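Local coordinates for protein O-ureido-L-serine synthase (Streptomyces lavendulae, PDB 3X44) that uses pyridoxal 5'-phosphate to join hydroxyurea to O-acetyl-L-serine, giving O-ureido-L-serine for D-cycloserine biosynthesis, and also makes L-cysteine from sulfide, at residues A[9-14]-A[42-47]; A[185-190]-A[233-238]. The protein carries 1 engineered substitution. One frame throughout, in Å; residues are numbered along the deposited sequence.

Contact 1 (A[9-14]-A[42-47]); sequences DTIGRT and VADRLA. Engineered in segment 42-47: Ala43 (natural residue Lys).
The guanidinium of Arg45 meets Gly12 on one face and Thr14 at its edge. Gly12 CA sits 3.6 Å above the guanidinium plane, displaced toward the rim of the group, while Thr14 OG1 lies in that plane, 3.3 Å from Arg45 NH2. In this fold-type II PLP enzyme of the cysteine synthase family, the position of the cofactor lysine, engineered here to Ala43, lies in the region where helix 43-56 starts, and the 9-14 loop packs against the first turn of that helix. Arg45 leaves the helix with its chain extended from CG to NE, a shape that carries the charged end out to the loop, where Thr14 comes to meet it tip to tip. Its main polar partners are acidic: Glu34 pairs with NE and Glu159 with NH2. The same two carboxylates also grip the loop, Glu34 through Thr14 OG1 and Glu159 through the backbone N of Arg13 and Thr14, so the buried arginine and the loop share the two acidic groups. Gly12 has phi 92° and psi -166°, angles at which a CB would jam against the carbonyl O of Ile11, and this local backbone shape by itself calls for glycine.

Beside this polar cluster, one residue back on each segment, Ile11 covers the backbone of the helix start. Its CG2 stands anti to the backbone N and lies 4.0 Å from Asp44 O, whereas CG1 is directed at the Asp44 side chain, 4.0 Å from CB. The carboxylate of Asp44 is turned to Gly39, whose N binds OD1. Farthest along the aliphatic branch, Ile11 CD1 approaches Asp44 O to 3.8 Å.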
ATOM      1  N   ASP A   9     -13.100  -2.884  -5.083  1.00 19.21           N
ATOM      2  CA  ASP A   9     -12.280  -1.965  -4.298  1.00 22.46           C
ATOM      3  C   ASP A   9     -10.790  -2.175  -4.579  1.00 22.67           C
ATOM      4  O   ASP A   9      -9.937  -1.484  -4.017  1.00 21.73           O
ATOM      5  CB  ASP A   9     -12.565  -2.138  -2.796  1.00 22.57           C
ATOM      6  CG  ASP A   9     -14.008  -1.807  -2.434  1.00 23.54           C
ATOM      7  OD1 ASP A   9     -14.620  -0.965  -3.125  1.00 23.32           O
ATOM      8  OD2 ASP A   9     -14.535  -2.395  -1.466  1.00 24.12           O
ATOM      9  N   THR A  10     -10.484  -3.129  -5.455  1.00 21.36           N
ATOM     10  CA  THR A  10      -9.099  -3.414  -5.815  1.00 19.53           C
ATOM     11  C   THR A  10      -8.786  -2.829  -7.180  1.00 19.09           C
ATOM     12  O   THR A  10      -7.698  -3.023  -7.713  1.00 17.15           O
ATOM     13  CB  THR A  10      -8.816  -4.928  -5.868  1.00 19.06           C
ATOM     14  OG1 THR A  10      -9.494  -5.504  -6.993  1.00 18.60           O
ATOM     15  CG2 THR A  10      -9.281  -5.603  -4.582  1.00 18.98           C
ATOM     16  N   ILE A  11      -9.751  -2.115  -7.748  1.00 18.17           N
ATOM     17  CA  ILE A  11      -9.556  -1.501  -9.050  1.00 16.20           C
ATOM     18  C   ILE A  11      -8.636  -0.279  -8.947  1.00 18.76           C
ATOM     19  O   ILE A  11      -8.766   0.542  -8.036  1.00 17.18           O
ATOM     20  CB  ILE A  11     -10.914  -1.088  -9.676  1.00 16.64           C
ATOM     21  CG1 ILE A  11     -11.638  -2.336 -10.195  1.00 18.23           C
ATOM     22  CG2 ILE A  11     -10.694  -0.078 -10.802  1.00 14.96           C
ATOM     23  CD1 ILE A  11     -13.060  -2.094 -10.666  1.00 16.76           C
ATOM     24  N   GLY A  12      -7.699  -0.174  -9.886  1.00 18.06           N
ATOM     25  CA  GLY A  12      -6.778   0.944  -9.894  1.00 16.07           C
ATOM     26  C   GLY A  12      -5.506   0.645  -9.127  1.00 17.11           C
ATOM     27  O   GLY A  12      -5.222  -0.512  -8.816  1.00 15.33           O
ATOM     28  N   ARG A  13      -4.742   1.696  -8.840  1.00 16.75           N
ATOM     29  CA  ARG A  13      -3.490   1.592  -8.111  1.00 19.82           C
ATOM     30  C   ARG A  13      -2.598   0.487  -8.669  1.00 18.70           C
ATOM     31  O   ARG A  13      -2.146  -0.395  -7.939  1.00 19.81           O
ATOM     32  CB  ARG A  13      -3.773   1.348  -6.622  1.00 22.36           C
ATOM     33  CG  ARG A  13      -4.376   2.556  -5.923  1.00 25.30           C
ATOM     34  CD  ARG A  13      -4.794   2.233  -4.498  1.00 29.55           C
ATOM     35  NE  ARG A  13      -5.442   0.926  -4.396  1.00 29.21           N
ATOM     36  CZ  ARG A  13      -6.751   0.722  -4.511  1.00 30.56           C
ATOM     37  NH1 ARG A  13      -7.571   1.741  -4.733  1.00 26.90           N
ATOM     38  NH2 ARG A  13      -7.242  -0.509  -4.408  1.00 32.31           N
ATOM     39  N   THR A  14      -2.345   0.543  -9.968  1.00 18.84           N
ATOM     40  CA  THR A  14      -1.512  -0.456 -10.615  1.00 18.11           C
ATOM     41  C   THR A  14      -0.037  -0.096 -10.558  1.00 16.47           C
ATOM     42  O   THR A  14       0.337   1.071 -10.587  1.00 16.63           O
ATOM     43  CB  THR A  14      -1.908  -0.639 -12.078  1.00 19.09           C
ATOM     44  OG1 THR A  14      -1.815   0.619 -12.756  1.00 19.02           O
ATOM     45  CG2 THR A  14      -3.331  -1.154 -12.173  1.00 21.40           C
ATOM     46  N   VAL A  42      -7.115  -2.127 -18.098  1.00 19.11           N
ATOM     47  CA  VAL A  42      -7.436  -0.747 -17.769  1.00 18.96           C
ATOM     48  C   VAL A  42      -8.941  -0.453 -17.882  1.00 21.74           C
ATOM     49  O   VAL A  42      -9.440   0.510 -17.300  1.00 23.71           O
ATOM     50  CB  VAL A  42      -6.648   0.204 -18.705  1.00 19.03           C
ATOM     51  CG1 VAL A  42      -7.112   0.012 -20.123  1.00 16.01           C
ATOM     52  CG2 VAL A  42      -6.801   1.655 -18.262  1.00 14.49           C
ATOM     53  N   ALA A  43      -9.661  -1.291 -18.620  1.00 22.30           N
ATOM     54  CA  ALA A  43     -11.097  -1.104 -18.819  1.00 20.91           C
ATOM     55  C   ALA A  43     -11.872  -1.071 -17.507  1.00 21.59           C
ATOM     56  O   ALA A  43     -12.965  -0.515 -17.435  1.00 20.58           O
ATOM     57  CB  ALA A  43     -11.644  -2.212 -19.725  1.00 22.43           C
ATOM     58  N   ASP A  44     -11.301  -1.675 -16.472  1.00 21.40           N
ATOM     59  CA  ASP A  44     -11.940  -1.717 -15.164  1.00 21.10           C
ATOM     60  C   ASP A  44     -12.215  -0.315 -14.608  1.00 21.08           C
ATOM     61  O   ASP A  44     -13.213  -0.094 -13.915  1.00 19.61           O
ATOM     62  CB  ASP A  44     -11.048  -2.459 -14.171  1.00 22.06           C
ATOM     63  CG  ASP A  44     -11.140  -3.968 -14.298  1.00 20.69           C
ATOM     64  OD1 ASP A  44     -10.711  -4.643 -13.344  1.00 19.91           O
ATOM     65  OD2 ASP A  44     -11.622  -4.485 -15.327  1.00 21.97           O
ATOM     66  N   ARG A  45     -11.320   0.626 -14.902  1.00 19.69           N
ATOM     67  CA  ARG A  45     -11.469   1.990 -14.408  1.00 18.57           C
ATOM     68  C   ARG A  45     -12.693   2.681 -15.002  1.00 19.13           C
ATOM     69  O   ARG A  45     -13.416   3.393 -14.308  1.00 18.76           O
ATOM     70  CB  ARG A  45     -10.214   2.806 -14.719  1.00 20.72           C
ATOM     71  CG  ARG A  45      -8.947   2.299 -14.034  1.00 19.87           C
ATOM     72  CD  ARG A  45      -7.711   2.953 -14.637  1.00 19.96           C
ATOM     73  NE  ARG A  45      -6.466   2.365 -14.150  1.00 21.06           N
ATOM     74  CZ  ARG A  45      -5.791   2.813 -13.094  1.00 19.68           C
ATOM     75  NH1 ARG A  45      -6.243   3.856 -12.411  1.00 18.09           N
ATOM     76  NH2 ARG A  45      -4.658   2.218 -12.726  1.00 16.27           N
ATOM     77  N   LEU A  46     -12.912   2.466 -16.291  1.00 17.10           N
ATOM     78  CA  LEU A  46     -14.040   3.057 -16.984  1.00 18.36           C
ATOM     79  C   LEU A  46     -15.344   2.399 -16.533  1.00 20.91           C
ATOM     80  O   LEU A  46     -16.317   3.083 -16.222  1.00 21.17           O
ATOM     81  CB  LEU A  46     -13.856   2.882 -18.493  1.00 21.33           C
ATOM     82  CG  LEU A  46     -14.948   3.342 -19.460  1.00 24.08           C
ATOM     83  CD1 LEU A  46     -14.320   3.590 -20.823  1.00 24.01           C
ATOM     84  CD2 LEU A  46     -16.035   2.285 -19.572  1.00 22.84           C
ATOM     85  N   ALA A  47     -15.351   1.068 -16.493  1.00 19.96           N
ATOM     86  CA  ALA A  47     -16.539   0.321 -16.102  1.00 20.16           C
ATOM     87  C   ALA A  47     -17.081   0.740 -14.744  1.00 20.77           C
ATOM     88  O   ALA A  47     -18.280   0.964 -14.594  1.00 21.22           O
ATOM     89  CB  ALA A  47     -16.241  -1.171 -16.110  1.00 15.46           C
TER

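Contact 2 (A[185-190]-A[233-238]); sequences VGQMLR and RSVIDD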
ATOM      1  N   VAL A 185      -5.336  11.475 -18.470  1.00 11.42           N
ATOM      2  CA  VAL A 185      -3.966  11.619 -18.001  1.00 12.16           C
ATOM      3  C   VAL A 185      -3.304  12.839 -18.644  1.00 13.79           C
ATOM      4  O   VAL A 185      -2.621  13.613 -17.972  1.00 13.41           O
ATOM      5  CB  VAL A 185      -3.130  10.369 -18.316  1.00 11.91           C
ATOM      6  CG1 VAL A 185      -1.699  10.573 -17.828  1.00 17.95           C
ATOM      7  CG2 VAL A 185      -3.732   9.153 -17.629  1.00 12.33           C
ATOM      8  N   GLY A 186      -3.528  13.007 -19.944  1.00 17.39           N
ATOM      9  CA  GLY A 186      -2.942  14.125 -20.662  1.00 19.11           C
ATOM     10  C   GLY A 186      -3.279  15.479 -20.069  1.00 20.93           C
ATOM     11  O   GLY A 186      -2.436  16.381 -20.034  1.00 19.71           O
ATOM     12  N   GLN A 187      -4.514  15.619 -19.593  1.00 21.49           N
ATOM     13  CA  GLN A 187      -4.981  16.874 -19.019  1.00 21.35           C
ATOM     14  C   GLN A 187      -4.391  17.193 -17.648  1.00 21.18           C
ATOM     15  O   GLN A 187      -4.168  18.362 -17.322  1.00 17.20           O
ATOM     16  CB  GLN A 187      -6.505  16.867 -18.941  1.00 19.96           C
ATOM     17  CG  GLN A 187      -7.172  17.171 -20.271  1.00 21.64           C
ATOM     18  CD  GLN A 187      -8.676  17.108 -20.196  1.00 20.25           C
ATOM     19  OE1 GLN A 187      -9.241  16.560 -19.250  1.00 24.35           O
ATOM     20  NE2 GLN A 187      -9.339  17.670 -21.197  1.00 21.96           N
ATOM     21  N   MET A 188      -4.138  16.161 -16.848  1.00 20.96           N
ATOM     22  CA  MET A 188      -3.564  16.365 -15.525  1.00 20.94           C
ATOM     23  C   MET A 188      -2.068  16.625 -15.692  1.00 21.46           C
ATOM     24  O   MET A 188      -1.477  17.410 -14.949  1.00 17.12           O
ATOM     25  CB  MET A 188      -3.809  15.137 -14.642  1.00 19.02           C
ATOM     26  CG  MET A 188      -5.289  14.886 -14.340  1.00 22.19           C
ATOM     27  SD  MET A 188      -6.249  16.391 -13.977  1.00 22.96           S
ATOM     28  CE  MET A 188      -5.693  16.735 -12.345  1.00 23.69           C
ATOM     29  N   LEU A 189      -1.471  15.968 -16.680  1.00 20.46           N
ATOM     30  CA  LEU A 189      -0.061  16.150 -16.971  1.00 21.60           C
ATOM     31  C   LEU A 189       0.159  17.592 -17.415  1.00 23.29           C
ATOM     32  O   LEU A 189       1.186  18.196 -17.099  1.00 26.03           O
ATOM     33  CB  LEU A 189       0.381  15.213 -18.093  1.00 21.71           C
ATOM     34  CG  LEU A 189       0.647  13.753 -17.732  1.00 21.14           C
ATOM     35  CD1 LEU A 189       0.880  12.955 -19.005  1.00 21.70           C
ATOM     36  CD2 LEU A 189       1.843  13.658 -16.798  1.00 21.13           C
ATOM     37  N   ARG A 190      -0.813  18.136 -18.145  1.00 21.14           N
ATOM     38  CA  ARG A 190      -0.737  19.506 -18.645  1.00 21.81           C
ATOM     39  C   ARG A 190      -0.608  20.518 -17.511  1.00 21.32           C
ATOM     40  O   ARG A 190       0.169  21.466 -17.598  1.00 19.91           O
ATOM     41  CB  ARG A 190      -1.981  19.846 -19.487  1.00 23.76           C
ATOM     42  CG  ARG A 190      -1.718  20.854 -20.612  1.00 25.16           C
ATOM     43  CD  ARG A 190      -2.925  21.743 -20.951  1.00 25.81           C
ATOM     44  NE  ARG A 190      -4.225  21.071 -20.858  1.00 24.83           N
ATOM     45  CZ  ARG A 190      -4.949  20.672 -21.904  1.00 24.46           C
ATOM     46  NH1 ARG A 190      -4.514  20.867 -23.143  1.00 21.70           N
ATOM     47  NH2 ARG A 190      -6.130  20.104 -21.715  1.00 21.08           N
ATOM     48  N   ARG A 233      -8.011  16.817 -28.039  1.00 20.39           N
ATOM     49  CA  ARG A 233      -6.858  16.804 -28.915  1.00 22.26           C
ATOM     50  C   ARG A 233      -5.701  17.683 -28.452  1.00 20.82           C
ATOM     51  O   ARG A 233      -4.538  17.397 -28.759  1.00 22.18           O
ATOM     52  CB  ARG A 233      -7.312  17.213 -30.320  1.00 23.00           C
ATOM     53  CG  ARG A 233      -6.295  17.962 -31.129  1.00 24.54           C
ATOM     54  CD  ARG A 233      -6.443  17.610 -32.581  1.00 30.10           C
ATOM     55  NE  ARG A 233      -5.309  16.831 -33.061  1.00 32.02           N
ATOM     56  CZ  ARG A 233      -5.263  16.239 -34.249  1.00 30.88           C
ATOM     57  NH1 ARG A 233      -6.293  16.338 -35.083  1.00 30.56           N
ATOM     58  NH2 ARG A 233      -4.184  15.556 -34.602  1.00 30.10           N
ATOM     59  N   SER A 234      -6.013  18.730 -27.695  1.00 21.72           N
ATOM     60  CA  SER A 234      -4.996  19.659 -27.219  1.00 21.71           C
ATOM     61  C   SER A 234      -3.933  19.091 -26.267  1.00 20.94           C
ATOM     62  O   SER A 234      -2.894  19.718 -26.065  1.00 20.36           O
ATOM     63  CB  SER A 234      -5.665  20.877 -26.572  1.00 21.47           C
ATOM     64  OG  SER A 234      -6.353  20.523 -25.389  1.00 19.84           O
ATOM     65  N   VAL A 235      -4.168  17.913 -25.693  1.00 20.04           N
ATOM     66  CA  VAL A 235      -3.181  17.338 -24.773  1.00 21.68           C
ATOM     67  C   VAL A 235      -2.046  16.606 -25.485  1.00 21.05           C
ATOM     68  O   VAL A 235      -1.049  16.242 -24.861  1.00 24.62           O
ATOM     69  CB  VAL A 235      -3.834  16.354 -23.771  1.00 19.22           C
ATOM     70  CG1 VAL A 235      -4.974  17.037 -23.042  1.00 21.53           C
ATOM     71  CG2 VAL A 235      -4.315  15.111 -24.505  1.00 20.87           C
ATOM     72  N   ILE A 236      -2.193  16.399 -26.788  1.00 21.71           N
ATOM     73  CA  ILE A 236      -1.186  15.690 -27.566  1.00 22.65           C
ATOM     74  C   ILE A 236      -0.039  16.557 -28.101  1.00 23.96           C
ATOM     75  O   ILE A 236      -0.269  17.580 -28.740  1.00 25.25           O
ATOM     76  CB  ILE A 236      -1.836  14.971 -28.766  1.00 23.47           C
ATOM     77  CG1 ILE A 236      -2.967  14.060 -28.274  1.00 21.05           C
ATOM     78  CG2 ILE A 236      -0.779  14.181 -29.538  1.00 21.47           C
ATOM     79  CD1 ILE A 236      -3.777  13.446 -29.387  1.00 19.05           C
ATOM     80  N   ASP A 237       1.193  16.130 -27.834  1.00 24.46           N
ATOM     81  CA  ASP A 237       2.383  16.829 -28.315  1.00 25.42           C
ATOM     82  C   ASP A 237       2.939  16.066 -29.507  1.00 25.39           C
ATOM     83  O   ASP A 237       3.426  16.659 -30.465  1.00 27.73           O
ATOM     84  CB  ASP A 237       3.456  16.895 -27.228  1.00 24.99           C
ATOM     85  CG  ASP A 237       2.983  17.619 -25.994  1.00 26.63           C
ATOM     86  OD1 ASP A 237       2.997  17.000 -24.908  1.00 22.52           O
ATOM     87  OD2 ASP A 237       2.597  18.803 -26.113  1.00 26.67           O
ATOM     88  N   ASP A 238       2.859  14.739 -29.445  1.00 25.53           N
ATOM     89  CA  ASP A 238       3.351  13.895 -30.522  1.00 22.06           C
ATOM     90  C   ASP A 238       2.318  12.867 -30.955  1.00 24.07           C
ATOM     91  O   ASP A 238       1.932  11.996 -30.172  1.00 23.36           O
ATOM     92  CB  ASP A 238       4.626  13.163 -30.090  1.00 22.65           C
ATOM     93  CG  ASP A 238       5.763  14.106 -29.789  1.00 25.51           C
ATOM     94  OD1 ASP A 238       6.103  14.916 -30.670  1.00 25.87           O
ATOM     95  OD2 ASP A 238       6.316  14.041 -28.671  1.00 27.51           O
TER
HETATM   96  O   HOH W   1      -2.718  22.551 -24.351  1.00 36.83           O
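A partly buried helix-to-loop contact, apolar at its centre and polar at its exposed margin, sets helix 180-192 against the 3-10 turn 233-235 that precedes strand 238-242. Val235 points into the helix at Gly186, and the two CA atoms are 5.2 Å apart. A CB on Gly186 would clash with Val235 CG2, so this close approach depends on the glycine. The other branch, CG1, stands beside the backbone N of Val235 (chi1 -54°) and reaches between two side chains: it is 3.5 Å from Gln187 CG and lies under one face of the Arg190 guanidinium, 3.5 Å from NH2. In this fold-type II PLP enzyme, the helix starts within the cofactor-binding run 177-181, which in this family holds the phosphate, and strand 238-242 is an outermost strand of the larger sheet. Arg190, bent at chi2 and chi3, folds its guanidinium over the turn. NH1 gives a fairly straight hydrogen bond to Ser234 OG (2.9 Å, 162°), with the oxygen near the guanidinium plane. Asp232, just before the turn, ties the group, OD2 forming a salt bridge with Arg190 NH2 and OD1 bonding Ser234 OG. A water accepts from NH1 at 2.7 Å and donates weakly to Ser234 O.

The two contacts lie in series along the chain, with centres 21 Å apart and nearest atoms about 8 Å apart, so they do not touch. Helix 147-164 bridges them: its Thr156 packs against both Arg45 of contact 1 and Val185 of contact 2. Contact 1 is the nearer to the bound O-ureido-L-serine adduct of the cofactor. It includes the cofactor-attachment position, occupied here by the engineered Ala43, and the Arg45 side chain is about 8 Å from the ligand and about 6 Å from that of Thr181. Contact 2 is more peripheral, with the Val235 side chain about 11 Å from the ligand and about 8 Å from that of Thr179. Both threonines belong to the cofactor-binding run 177-181.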